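PDB 5IKY: oxalate biosynthetic component 1 from Burkholderia thailandensis, which takes part in quorum sensing-dependent oxalogenesis as a bifunctional enzyme, a serine hydrolase that produces oxalate and has an additional lyase activity. Local coordinates for residues A540-Y545 with D555-A560; L575-A580 with R644-E649; A633-R638 with Y672-D677; A637-V642 with Q678-P683; V691-R696 with L707-S712. All coordinates share one frame; numbering follows the deposited sequence.

Contact 1: A540-Y545 with D555-A560; sequences AALAHY and DTILDA
Ala541, in the last turn of helix 530-541, meets helix 554-560 through its methyl group: CB lies 3.7 Å from the carbonyl O of Ala560. The approach is mutual, since the methyl of Ala560 in turn rests near the carbonyl O of Ala541. With side chains this small the backbones come close, and the CA atoms of Ala541 and Ala560 are 6.0 Å apart. Leu542, the next residue, has already left helical geometry. Its CG stands anti to the carbonyl carbon (chi1 -54°), and one branch does the touching: Leu542 CD2 is 3.9 Å from Ile557 CG2 and equally near the methyl of Ala560, while the Leu542 and Ile557 side chains cross at about a right angle. Both also pack on Leu721 of helix 715-734, which covers this apolar patch. The connection between the two helices begins with a type I beta turn from Leu542 to Tyr545, closed by a bond of 3.1 Å from Tyr545 N to Leu542 O; the chain then runs on to the helix in the cap domain. Tyr545 closes the series. Its ring straddles one helical turn, with CE2 at 4.1 Å from Ala560 CB and OH at 3.5 Å from Thr556 CG2, both methyls approaching obliquely. Thr556 holds that methyl anti to its own backbone N; its OG1 is hydrogen-bonded to Ser553 OG. The carbonyl O of Tyr545 is bound by Arg714 NH2.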
# COMPACT_ATOMS: atom_id res chain seq x y z
N ALA A 540 26.93 -0.76 -4.88
CA ALA A 540 28.03 -1.64 -5.27
C ALA A 540 29.26 -0.84 -5.68
O ALA A 540 30.38 -1.21 -5.33
CB ALA A 540 27.59 -2.55 -6.41
N ALA A 541 29.06 0.25 -6.40
CA ALA A 541 30.17 1.06 -6.90
C ALA A 541 30.91 1.79 -5.78
O ALA A 541 32.08 2.14 -5.93
CB ALA A 541 29.67 2.05 -7.94
N LEU A 542 30.23 2.01 -4.66
CA LEU A 542 30.82 2.73 -3.54
C LEU A 542 31.15 1.79 -2.38
O LEU A 542 31.49 2.24 -1.29
CB LEU A 542 29.87 3.83 -3.05
CG LEU A 542 29.38 4.85 -4.09
CD1 LEU A 542 28.36 5.78 -3.47
CD2 LEU A 542 30.55 5.63 -4.66
N ALA A 543 31.07 0.49 -2.64
CA ALA A 543 31.16 -0.52 -1.59
C ALA A 543 32.47 -0.51 -0.82
O ALA A 543 32.50 -0.86 0.36
CB ALA A 543 30.93 -1.90 -2.19
N HIS A 544 33.55 -0.12 -1.48
CA HIS A 544 34.87 -0.20 -0.87
C HIS A 544 35.33 1.13 -0.27
O HIS A 544 36.43 1.23 0.27
CB HIS A 544 35.89 -0.68 -1.89
CG HIS A 544 35.69 -2.11 -2.30
ND1 HIS A 544 35.72 -2.52 -3.61
CD2 HIS A 544 35.45 -3.22 -1.56
CE1 HIS A 544 35.51 -3.82 -3.67
NE2 HIS A 544 35.34 -4.27 -2.44
N TYR A 545 34.47 2.14 -0.35
CA TYR A 545 34.78 3.43 0.23
C TYR A 545 34.20 3.55 1.64
O TYR A 545 33.06 3.14 1.88
CB TYR A 545 34.26 4.56 -0.66
CG TYR A 545 34.92 4.61 -2.01
CD1 TYR A 545 36.25 4.99 -2.14
CD2 TYR A 545 34.22 4.28 -3.16
CE1 TYR A 545 36.87 5.03 -3.38
CE2 TYR A 545 34.83 4.32 -4.41
CZ TYR A 545 36.15 4.69 -4.51
OH TYR A 545 36.76 4.74 -5.74
N ASP A 555 35.07 14.11 -5.50
CA ASP A 555 35.51 13.80 -6.85
C ASP A 555 35.65 12.30 -7.07
O ASP A 555 35.28 11.78 -8.12
CB ASP A 555 36.84 14.50 -7.15
CG ASP A 555 36.67 15.98 -7.41
OD1 ASP A 555 35.55 16.40 -7.75
OD2 ASP A 555 37.67 16.72 -7.29
N THR A 556 36.18 11.61 -6.06
CA THR A 556 36.34 10.16 -6.13
C THR A 556 34.98 9.47 -6.16
O THR A 556 34.76 8.55 -6.94
CB THR A 556 37.17 9.63 -4.95
OG1 THR A 556 38.45 10.27 -4.93
CG2 THR A 556 37.37 8.13 -5.06
N ILE A 557 34.07 9.93 -5.31
CA ILE A 557 32.72 9.40 -5.26
C ILE A 557 32.00 9.61 -6.58
O ILE A 557 31.39 8.69 -7.13
CB ILE A 557 31.90 10.04 -4.12
CG1 ILE A 557 32.56 9.77 -2.77
CG2 ILE A 557 30.47 9.51 -4.13
CD1 ILE A 557 31.88 10.45 -1.61
N LEU A 558 32.06 10.84 -7.09
CA LEU A 558 31.45 11.18 -8.37
C LEU A 558 32.05 10.36 -9.51
O LEU A 558 31.35 9.97 -10.45
CB LEU A 558 31.61 12.67 -8.66
CG LEU A 558 30.70 13.60 -7.86
CD1 LEU A 558 31.03 15.06 -8.16
CD2 LEU A 558 29.24 13.31 -8.15
N ASP A 559 33.35 10.10 -9.43
CA ASP A 559 34.06 9.34 -10.45
C ASP A 559 33.55 7.89 -10.50
O ASP A 559 33.43 7.30 -11.57
CB ASP A 559 35.56 9.37 -10.18
CG ASP A 559 36.36 8.77 -11.32
OD1 ASP A 559 36.43 9.40 -12.39
OD2 ASP A 559 36.94 7.68 -11.14
N ALA A 560 33.25 7.33 -9.33
CA ALA A 560 32.79 5.95 -9.25
C ALA A 560 31.35 5.80 -9.74
O ALA A 560 30.93 4.70 -10.12
CB ALA A 560 32.91 5.45 -7.82

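Contact 2: L575-A580 with R644-E649; sequences LAAHLA and RGYSIE
Tyr646 lays its ring against the final turn of helix 562-579, with CG anti to the carbonyl carbon (chi1 -70°). One face receives the methyl of Ala580 in a CH-pi contact, CB being 3.8 Å from the ring centroid and displaced toward the rim by CG and CD1. Farther out, Tyr646 CE2 is 4.1 Å from Ala576 CB, and the hydroxyl end reaches Ala577, OH to CB 4.0 Å. Arg644 has a chain extended from CG to NE; its aliphatic portion passes Ala576, whose CB is 3.6 Å from CD and 3.4 Å from NE of Arg644. Beyond NE, the guanidinium forms salt bridges with Asp573 and Glu572 of the same helix. The two side chains are presented by a Schellman motif that ends helix 629-641, with Gly645 at positive phi as its C-prime residue; the following Ser647 forms an ST turn, OG accepting from Glu649 N at 3.2 Å. Within the two segments the joint is therefore apolar, made by the methyl of Ala580 over a ring face and by those of Ala576 and Ala577 near the ring's outer end and the arginine shaft, whereas the charge pairing is made with acidic residues one turn earlier on the same helix.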
# COMPACT_ATOMS: atom_id res chain seq x y z
N LEU A 575 12.34 12.79 -19.85
CA LEU A 575 11.48 13.73 -19.14
C LEU A 575 11.51 15.09 -19.82
O LEU A 575 10.49 15.77 -19.93
CB LEU A 575 11.91 13.86 -17.68
CG LEU A 575 11.11 14.88 -16.84
CD1 LEU A 575 9.62 14.57 -16.90
CD2 LEU A 575 11.60 14.89 -15.41
N ALA A 576 12.70 15.48 -20.29
CA ALA A 576 12.87 16.76 -20.97
C ALA A 576 12.09 16.81 -22.28
O ALA A 576 11.48 17.83 -22.60
CB ALA A 576 14.35 17.03 -21.22
N ALA A 577 12.12 15.71 -23.02
CA ALA A 577 11.42 15.64 -24.30
C ALA A 577 9.91 15.69 -24.10
O ALA A 577 9.19 16.33 -24.87
CB ALA A 577 11.82 14.37 -25.05
N HIS A 578 9.43 15.01 -23.06
CA HIS A 578 8.01 14.99 -22.75
C HIS A 578 7.51 16.38 -22.35
O HIS A 578 6.39 16.76 -22.67
CB HIS A 578 7.71 13.99 -21.64
CG HIS A 578 6.27 13.96 -21.23
ND1 HIS A 578 5.84 14.38 -19.99
CD2 HIS A 578 5.16 13.56 -21.90
CE1 HIS A 578 4.53 14.24 -19.91
NE2 HIS A 578 4.09 13.74 -21.05
N LEU A 579 8.35 17.12 -21.64
CA LEU A 579 8.00 18.48 -21.21
C LEU A 579 8.08 19.46 -22.37
O LEU A 579 7.41 20.49 -22.37
CB LEU A 579 8.92 18.94 -20.07
CG LEU A 579 8.79 18.21 -18.74
CD1 LEU A 579 9.76 18.78 -17.72
CD2 LEU A 579 7.36 18.28 -18.22
N ALA A 580 8.89 19.13 -23.37
CA ALA A 580 9.04 19.98 -24.54
C ALA A 580 8.06 19.57 -25.64
O ALA A 580 8.26 19.89 -26.82
CB ALA A 580 10.47 19.93 -25.06
N ARG A 644 19.63 21.43 -22.99
CA ARG A 644 19.44 20.60 -24.17
C ARG A 644 19.03 21.42 -25.38
O ARG A 644 19.02 20.92 -26.51
CB ARG A 644 18.39 19.52 -23.89
CG ARG A 644 18.53 18.90 -22.50
CD ARG A 644 17.75 17.61 -22.37
NE ARG A 644 17.76 17.12 -21.00
CZ ARG A 644 18.78 16.46 -20.45
NH1 ARG A 644 18.71 16.05 -19.19
NH2 ARG A 644 19.88 16.22 -21.15
N GLY A 645 18.70 22.69 -25.15
CA GLY A 645 18.37 23.59 -26.23
C GLY A 645 16.88 23.75 -26.48
O GLY A 645 16.47 24.40 -27.44
N TYR A 646 16.07 23.14 -25.62
CA TYR A 646 14.62 23.27 -25.73
C TYR A 646 14.15 24.67 -25.33
O TYR A 646 14.78 25.33 -24.51
CB TYR A 646 13.91 22.23 -24.87
CG TYR A 646 14.05 20.81 -25.37
CD1 TYR A 646 13.59 20.44 -26.63
CD2 TYR A 646 14.62 19.82 -24.57
CE1 TYR A 646 13.70 19.14 -27.08
CE2 TYR A 646 14.74 18.52 -25.01
CZ TYR A 646 14.28 18.18 -26.26
OH TYR A 646 14.40 16.89 -26.71
N SER A 647 13.05 25.10 -25.92
CA SER A 647 12.46 26.39 -25.59
C SER A 647 11.86 26.37 -24.19
O SER A 647 11.17 25.42 -23.81
CB SER A 647 11.39 26.78 -26.61
OG SER A 647 10.62 27.87 -26.15
N ILE A 648 12.12 27.42 -23.42
CA ILE A 648 11.51 27.58 -22.11
C ILE A 648 10.59 28.79 -22.12
O ILE A 648 10.25 29.34 -21.07
CB ILE A 648 12.57 27.75 -21.00
CG1 ILE A 648 13.40 29.01 -21.25
CG2 ILE A 648 13.46 26.52 -20.91
CD1 ILE A 648 14.32 29.38 -20.10
N GLU A 649 10.18 29.19 -23.32
CA GLU A 649 9.33 30.37 -23.50
C GLU A 649 7.97 30.19 -22.84
O GLU A 649 7.39 31.16 -22.33
CB GLU A 649 9.15 30.67 -24.99

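Contact 3: A633-R638 with Y672-D677; sequences ALNFAR and YSVRVD
Asn635 binds the loop by its side-chain amide, which bonds to the loop backbone through both its polar atoms, ND2 and OD1. Its ND2 gives a hydrogen bond to Tyr672 O at 3.0 Å, close to the amide plane and nearly along the C=O axis, while OD1 accepts from Val674 N at 2.8 Å, the donor standing above the carbonyl plane. Both amide atoms have further partners: ND2 also donates to Pro631 O one turn back in the helix, and OD1 takes a weak bond from Arg638 NH1 at 2.9 Å. The amide flip is thereby fixed. Arg638 supplies the third bond across the contact, NH1 to Val674 O at 3.1 Å, almost straight at 169°, lying in the guanidinium plane and meeting a carbonyl lone pair. In the cap domain these bonds tie the middle of helix 629-641 to an irregular segment that leads into helix 682-690. The arginine also has an ionic partner outside the segments. Arg638 bends at chi3 (58°), which sets its NE, and this atom forms a salt bridge with Asp652 OD1. Ser673 OG lies over one guanidinium face, 3.7 Å from Arg638 NH2. In van der Waals contact, Val674 CG2, anti to its carbonyl carbon, lies 3.4 Å from Asn635 CG.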
# COMPACT_ATOMS: atom_id res chain seq x y z
N ALA A 633 8.92 23.84 -9.35
CA ALA A 633 8.61 23.01 -10.51
C ALA A 633 8.90 23.75 -11.82
O ALA A 633 9.34 23.14 -12.79
CB ALA A 633 7.16 22.56 -10.46
N LEU A 634 8.64 25.05 -11.83
CA LEU A 634 8.87 25.86 -13.02
C LEU A 634 10.35 25.93 -13.36
O LEU A 634 10.75 25.65 -14.49
CB LEU A 634 8.30 27.26 -12.84
CG LEU A 634 6.78 27.36 -12.74
CD1 LEU A 634 6.32 28.82 -12.75
CD2 LEU A 634 6.13 26.58 -13.87
N ASN A 635 11.16 26.32 -12.38
CA ASN A 635 12.60 26.41 -12.58
C ASN A 635 13.21 25.05 -12.87
O ASN A 635 14.19 24.95 -13.61
CB ASN A 635 13.26 27.03 -11.35
CG ASN A 635 12.92 28.49 -11.18
OD1 ASN A 635 13.45 29.35 -11.88
ND2 ASN A 635 12.03 28.79 -10.24
N PHE A 636 12.63 24.00 -12.30
CA PHE A 636 13.05 22.64 -12.57
C PHE A 636 12.92 22.33 -14.05
O PHE A 636 13.83 21.75 -14.66
CB PHE A 636 12.23 21.64 -11.75
CG PHE A 636 12.56 20.20 -12.03
CD1 PHE A 636 13.62 19.58 -11.39
CD2 PHE A 636 11.80 19.46 -12.93
CE1 PHE A 636 13.93 18.26 -11.64
CE2 PHE A 636 12.10 18.14 -13.18
CZ PHE A 636 13.17 17.54 -12.53
N ALA A 637 11.79 22.72 -14.63
CA ALA A 637 11.55 22.54 -16.05
C ALA A 637 12.56 23.34 -16.87
O ALA A 637 13.13 22.83 -17.83
CB ALA A 637 10.13 22.96 -16.41
N ARG A 638 12.79 24.59 -16.46
CA ARG A 638 13.79 25.43 -17.10
C ARG A 638 15.18 24.80 -16.97
O ARG A 638 15.99 24.86 -17.90
CB ARG A 638 13.80 26.83 -16.47
CG ARG A 638 12.46 27.54 -16.50
CD ARG A 638 12.53 28.87 -15.76
NE ARG A 638 13.54 29.76 -16.33
CZ ARG A 638 14.61 30.19 -15.68
NH1 ARG A 638 14.83 29.81 -14.42
NH2 ARG A 638 15.48 31.00 -16.27
N TYR A 672 11.08 35.24 -9.29
CA TYR A 672 11.15 33.85 -8.85
C TYR A 672 11.92 33.00 -9.86
O TYR A 672 12.02 31.79 -9.70
CB TYR A 672 9.74 33.27 -8.65
CG TYR A 672 9.13 33.59 -7.30
CD1 TYR A 672 9.58 34.66 -6.54
CD2 TYR A 672 8.11 32.80 -6.78
CE1 TYR A 672 9.02 34.94 -5.30
CE2 TYR A 672 7.55 33.08 -5.55
CZ TYR A 672 8.01 34.15 -4.82
OH TYR A 672 7.45 34.42 -3.59
N SER A 673 12.44 33.65 -10.89
CA SER A 673 13.27 32.97 -11.87
C SER A 673 14.65 32.70 -11.27
O SER A 673 15.23 33.56 -10.62
CB SER A 673 13.39 33.81 -13.15
OG SER A 673 14.62 33.56 -13.81
N VAL A 674 15.15 31.48 -11.48
CA VAL A 674 16.49 31.13 -11.00
C VAL A 674 17.53 31.45 -12.07
O VAL A 674 17.38 31.06 -13.23
CB VAL A 674 16.58 29.63 -10.62
CG1 VAL A 674 18.02 29.24 -10.36
CG2 VAL A 674 15.71 29.34 -9.41
N ARG A 675 18.57 32.18 -11.67
CA ARG A 675 19.66 32.53 -12.58
C ARG A 675 20.28 31.28 -13.19
O ARG A 675 20.30 30.22 -12.57
CB ARG A 675 20.72 33.35 -11.85
N VAL A 676 20.78 31.41 -14.42
CA VAL A 676 21.28 30.27 -15.17
C VAL A 676 22.52 29.64 -14.52
O VAL A 676 22.66 28.42 -14.51
CB VAL A 676 21.62 30.67 -16.62
CG1 VAL A 676 22.22 29.50 -17.39
CG2 VAL A 676 20.38 31.19 -17.33
N ASP A 677 23.39 30.46 -13.95
CA ASP A 677 24.61 29.94 -13.34
C ASP A 677 24.34 29.41 -11.94
O ASP A 677 25.27 29.02 -11.22
CB ASP A 677 25.72 31.00 -13.32
CG ASP A 677 25.63 31.90 -12.10
OD1 ASP A 677 24.53 32.42 -11.81
OD2 ASP A 677 26.67 32.09 -11.43

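Contact 4: A637-V642 with Q678-P683; sequences ARELLV and QFKPLP
Glu639 turns CG anti to its backbone N (chi1 -160°) and continues extended, while Phe679 sets its CG anti to the carbonyl carbon; the two side chains slide past each other in opposite directions. The setting is the junction in the cap domain where the end of helix 629-641 receives the chain just before helix 682-690, with Pro681 at the N-cap position of the latter. One face of the Phe679 ring covers Glu639 CA, which sits over the ring centre, 4.2 Å from the centroid and nearly on the ring normal, a CH-pi contact, and the CG of the same glutamate follows at 4.0 Å from Phe679 CD1. Arg638 comes to the far rim: its NH1 is at the ring edge, near the plane, 3.9 Å from Phe679 CZ, and that carbon in turn faces the guanidinium, the two planes being 62° apart. Beyond the ring, the carboxylate of Glu639 grips the backbone. OE2 accepts from Lys680 N at 2.6 Å, with an N-H...O angle of 168°, on its anti side. The same oxygen has a salt bridge with Arg616 NH2, and Arg616 NE binds Gln678 O, so one arginine binds both the carbonyl before Phe679 and the carboxylate that holds the N-H after it; its charge would be expected to stabilise the carboxylate. Lys680 leads its amine away to a salt bridge with Glu688. The Val642 side chain crosses that of Phe679 at about a right angle, its CB 4.1 Å from Phe679 CE2.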
# COMPACT_ATOMS: atom_id res chain seq x y z
N ALA A 637 11.79 22.72 -14.63
CA ALA A 637 11.55 22.54 -16.05
C ALA A 637 12.56 23.34 -16.87
O ALA A 637 13.13 22.83 -17.83
CB ALA A 637 10.13 22.96 -16.41
N ARG A 638 12.79 24.59 -16.46
CA ARG A 638 13.79 25.43 -17.10
C ARG A 638 15.18 24.80 -16.97
O ARG A 638 15.99 24.86 -17.90
CB ARG A 638 13.80 26.83 -16.47
CG ARG A 638 12.46 27.54 -16.50
CD ARG A 638 12.53 28.87 -15.76
NE ARG A 638 13.54 29.76 -16.33
CZ ARG A 638 14.61 30.19 -15.68
NH1 ARG A 638 14.83 29.81 -14.42
NH2 ARG A 638 15.48 31.00 -16.27
N GLU A 639 15.43 24.19 -15.82
CA GLU A 639 16.72 23.60 -15.52
C GLU A 639 17.01 22.39 -16.40
O GLU A 639 18.17 22.05 -16.64
CB GLU A 639 16.78 23.21 -14.04
CG GLU A 639 18.17 23.02 -13.48
CD GLU A 639 18.15 22.79 -11.98
OE1 GLU A 639 17.16 22.22 -11.47
OE2 GLU A 639 19.12 23.19 -11.30
N LEU A 640 15.95 21.76 -16.90
CA LEU A 640 16.09 20.55 -17.71
C LEU A 640 16.09 20.84 -19.21
O LEU A 640 16.74 20.13 -19.98
CB LEU A 640 14.97 19.56 -17.38
CG LEU A 640 15.32 18.40 -16.45
CD1 LEU A 640 15.88 18.90 -15.12
CD2 LEU A 640 14.11 17.51 -16.22
N LEU A 641 15.36 21.87 -19.61
CA LEU A 641 15.18 22.16 -21.03
C LEU A 641 16.29 23.03 -21.61
O LEU A 641 16.71 22.83 -22.75
CB LEU A 641 13.82 22.82 -21.27
CG LEU A 641 12.60 21.99 -20.85
CD1 LEU A 641 11.32 22.61 -21.37
CD2 LEU A 641 12.74 20.56 -21.32
N VAL A 642 16.77 23.99 -20.83
CA VAL A 642 17.82 24.91 -21.27
C VAL A 642 19.12 24.22 -21.71
O VAL A 642 19.65 24.55 -22.78
CB VAL A 642 18.15 25.95 -20.17
CG1 VAL A 642 19.47 26.65 -20.46
CG2 VAL A 642 17.02 26.97 -20.06
N GLN A 678 23.07 29.39 -11.55
CA GLN A 678 22.66 28.73 -10.31
C GLN A 678 21.99 27.39 -10.63
O GLN A 678 21.49 26.71 -9.74
CB GLN A 678 21.71 29.62 -9.50
CG GLN A 678 22.42 30.61 -8.59
CD GLN A 678 23.26 29.93 -7.53
OE1 GLN A 678 22.74 29.18 -6.70
NE2 GLN A 678 24.56 30.19 -7.54
N PHE A 679 21.99 27.03 -11.91
CA PHE A 679 21.47 25.73 -12.34
C PHE A 679 22.36 24.61 -11.83
O PHE A 679 23.59 24.71 -11.87
CB PHE A 679 21.36 25.65 -13.87
CG PHE A 679 20.16 26.36 -14.44
CD1 PHE A 679 19.16 26.85 -13.61
CD2 PHE A 679 20.04 26.53 -15.81
CE1 PHE A 679 18.06 27.50 -14.14
CE2 PHE A 679 18.94 27.18 -16.34
CZ PHE A 679 17.95 27.66 -15.51
N LYS A 680 21.74 23.54 -11.36
CA LYS A 680 22.47 22.37 -10.90
C LYS A 680 23.07 21.62 -12.09
O LYS A 680 22.37 21.34 -13.07
CB LYS A 680 21.56 21.45 -10.10
CG LYS A 680 20.96 22.10 -8.86
CD LYS A 680 19.87 21.23 -8.25
CE LYS A 680 19.27 21.88 -7.02
NZ LYS A 680 18.15 21.08 -6.46
N PRO A 681 24.36 21.29 -12.01
CA PRO A 681 25.01 20.45 -13.03
C PRO A 681 24.42 19.04 -13.05
O PRO A 681 23.74 18.66 -12.10
CB PRO A 681 26.48 20.44 -12.60
CG PRO A 681 26.45 20.75 -11.14
CD PRO A 681 25.30 21.70 -10.96
N LEU A 682 24.69 18.29 -14.11
CA LEU A 682 24.12 16.95 -14.28
C LEU A 682 24.40 15.98 -13.11
O LEU A 682 23.47 15.35 -12.61
CB LEU A 682 24.60 16.34 -15.60
CG LEU A 682 24.19 14.90 -15.91
CD1 LEU A 682 22.68 14.77 -15.99
CD2 LEU A 682 24.84 14.43 -17.21
N PRO A 683 25.68 15.85 -12.67
CA PRO A 683 25.92 14.89 -11.59
C PRO A 683 25.19 15.23 -10.29
O PRO A 683 24.83 14.32 -9.54
CB PRO A 683 27.43 14.95 -11.39
CG PRO A 683 27.97 15.48 -12.67
CD PRO A 683 26.94 16.45 -13.14

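Contact 5: V691-R696 with L707-S712; sequences VGIPCR and LGLRQS
Arg710, whose aliphatic chain rests on Cys695, carries the planar group of this contact. The carbonyl O of Leu707 lies at the edge of its guanidinium, in the plane, whereas the hydrogen bonds of the group go to Leu1001 O from NH1 and Ser1006 O from NH2. The side chains of Pro694 and Leu709 cross at about a right angle, Pro694 CG lying 4.0 Å from Leu709 CD1. The two segments form the base of a beta hairpin in the cap domain: strands 696-697 and 704-705 pair just beyond, with backbone bonds between Arg696 and Val705 and between Cys695 and Asn706, and the chains then part toward helices 682-690 and 715-734. Below the hairpin the contact is made by side chains alone. Leu709, in a short 3-10 segment, sends its CD1 branch between Ile693 and Pro694, reaching Ile693 CG2 at 3.9 Å and Pro694 CA at the same separation. Cys695 takes backbone angles of the left-handed helical region, which turns the chain from Pro694 into the strand. Its SG, anti to the carbonyl carbon (chi1 -56°), points between two residues of the other segment. Cys695 and Leu707 also touch Leu1001 of helix 998-1002, in the C-terminal, hydrolase-family part of the chain, so residues of the contact reach that part as well. The sulphur of Cys695 is 3.9 Å from Leu707 CD2 and 3.5 Å from Arg710 CD.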
# COMPACT_ATOMS: atom_id res chain seq x y z
N VAL A 691 19.31 9.58 -4.01
CA VAL A 691 18.92 9.60 -2.60
C VAL A 691 17.41 9.68 -2.43
O VAL A 691 16.90 9.59 -1.31
CB VAL A 691 19.57 10.78 -1.85
CG1 VAL A 691 21.08 10.62 -1.81
CG2 VAL A 691 19.18 12.11 -2.50
N GLY A 692 16.69 9.84 -3.54
CA GLY A 692 15.24 9.90 -3.51
C GLY A 692 14.58 8.58 -3.87
O GLY A 692 13.37 8.43 -3.76
N ILE A 693 15.38 7.61 -4.32
CA ILE A 693 14.86 6.29 -4.66
C ILE A 693 14.34 5.52 -3.43
O ILE A 693 13.24 4.96 -3.48
CB ILE A 693 15.91 5.44 -5.39
CG1 ILE A 693 16.26 6.08 -6.74
CG2 ILE A 693 15.41 4.01 -5.60
CD1 ILE A 693 17.37 5.36 -7.48
N PRO A 694 15.11 5.48 -2.32
CA PRO A 694 14.54 4.76 -1.18
C PRO A 694 13.34 5.49 -0.57
O PRO A 694 13.34 6.72 -0.53
CB PRO A 694 15.69 4.71 -0.17
CG PRO A 694 16.92 5.04 -0.95
CD PRO A 694 16.47 5.97 -2.02
N CYS A 695 12.34 4.74 -0.14
CA CYS A 695 11.18 5.28 0.56
C CYS A 695 10.45 6.35 -0.25
O CYS A 695 10.19 7.45 0.23
CB CYS A 695 11.60 5.83 1.92
SG CYS A 695 12.45 4.62 2.95
N ARG A 696 10.11 6.00 -1.49
CA ARG A 696 9.35 6.86 -2.38
C ARG A 696 7.87 6.87 -2.03
O ARG A 696 7.36 5.95 -1.39
CB ARG A 696 9.52 6.38 -3.83
CG ARG A 696 10.49 7.16 -4.68
CD ARG A 696 10.53 6.55 -6.08
NE ARG A 696 9.19 6.30 -6.60
CZ ARG A 696 8.80 5.16 -7.17
NH1 ARG A 696 9.65 4.15 -7.29
NH2 ARG A 696 7.56 5.03 -7.61
N LEU A 707 10.87 0.23 0.40
CA LEU A 707 11.23 0.19 1.82
C LEU A 707 12.31 -0.84 2.09
O LEU A 707 12.94 -0.83 3.16
CB LEU A 707 9.99 -0.12 2.66
CG LEU A 707 8.87 0.91 2.58
CD1 LEU A 707 7.65 0.43 3.36
CD2 LEU A 707 9.35 2.24 3.11
N GLY A 708 12.54 -1.73 1.13
CA GLY A 708 13.49 -2.81 1.29
C GLY A 708 14.94 -2.36 1.30
O GLY A 708 15.78 -2.96 1.97
N LEU A 709 15.23 -1.29 0.56
CA LEU A 709 16.60 -0.78 0.43
C LEU A 709 17.23 -0.45 1.78
O LEU A 709 18.45 -0.55 1.94
CB LEU A 709 16.62 0.45 -0.47
CG LEU A 709 16.15 0.23 -1.91
CD1 LEU A 709 16.16 1.54 -2.68
CD2 LEU A 709 17.02 -0.81 -2.61
N ARG A 710 16.41 -0.06 2.76
CA ARG A 710 16.89 0.33 4.08
C ARG A 710 17.62 -0.80 4.81
O ARG A 710 18.47 -0.54 5.67
CB ARG A 710 15.73 0.81 4.96
CG ARG A 710 14.78 1.78 4.30
CD ARG A 710 13.81 2.38 5.32
NE ARG A 710 13.24 1.36 6.19
CZ ARG A 710 13.14 1.48 7.51
NH1 ARG A 710 13.57 2.57 8.13
NH2 ARG A 710 12.60 0.49 8.22
N GLN A 711 17.29 -2.04 4.48
CA GLN A 711 17.79 -3.20 5.21
C GLN A 711 19.14 -3.69 4.69
O GLN A 711 19.76 -4.57 5.29
CB GLN A 711 16.77 -4.33 5.16
CG GLN A 711 15.41 -3.94 5.70
CD GLN A 711 15.50 -3.30 7.07
OE1 GLN A 711 16.17 -3.82 7.96
NE2 GLN A 711 14.83 -2.17 7.24
N SER A 712 19.59 -3.11 3.58
CA SER A 712 20.90 -3.41 3.04
C SER A 712 22.02 -3.09 4.02
O SER A 712 21.96 -2.08 4.73
CB SER A 712 21.13 -2.64 1.74
OG SER A 712 22.49 -2.70 1.35

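How the contacts relate
The five contacts fall into two groups. Contacts 2, 3 and 4 cluster around helix 629-641, with centres 8 to 13 Å apart; contacts 3 and 4 share Ala637 and Arg638, and contact 2 interlocks with both, its segments alternating with theirs along the chain. Contacts 1 and 5 lie elsewhere, 19 Å apart between centres, with contact 1 closing before the others open and contact 5 coming last. A touch of Leu558 on Pro683 connects contact 1 to contact 4, and helix 682-690 runs from contact 4 toward contact 5. Local loop closures and longer-range ties thus combine in a cap of helices and long loops, and contact 5 lies where the cap meets the hydrolase-family part.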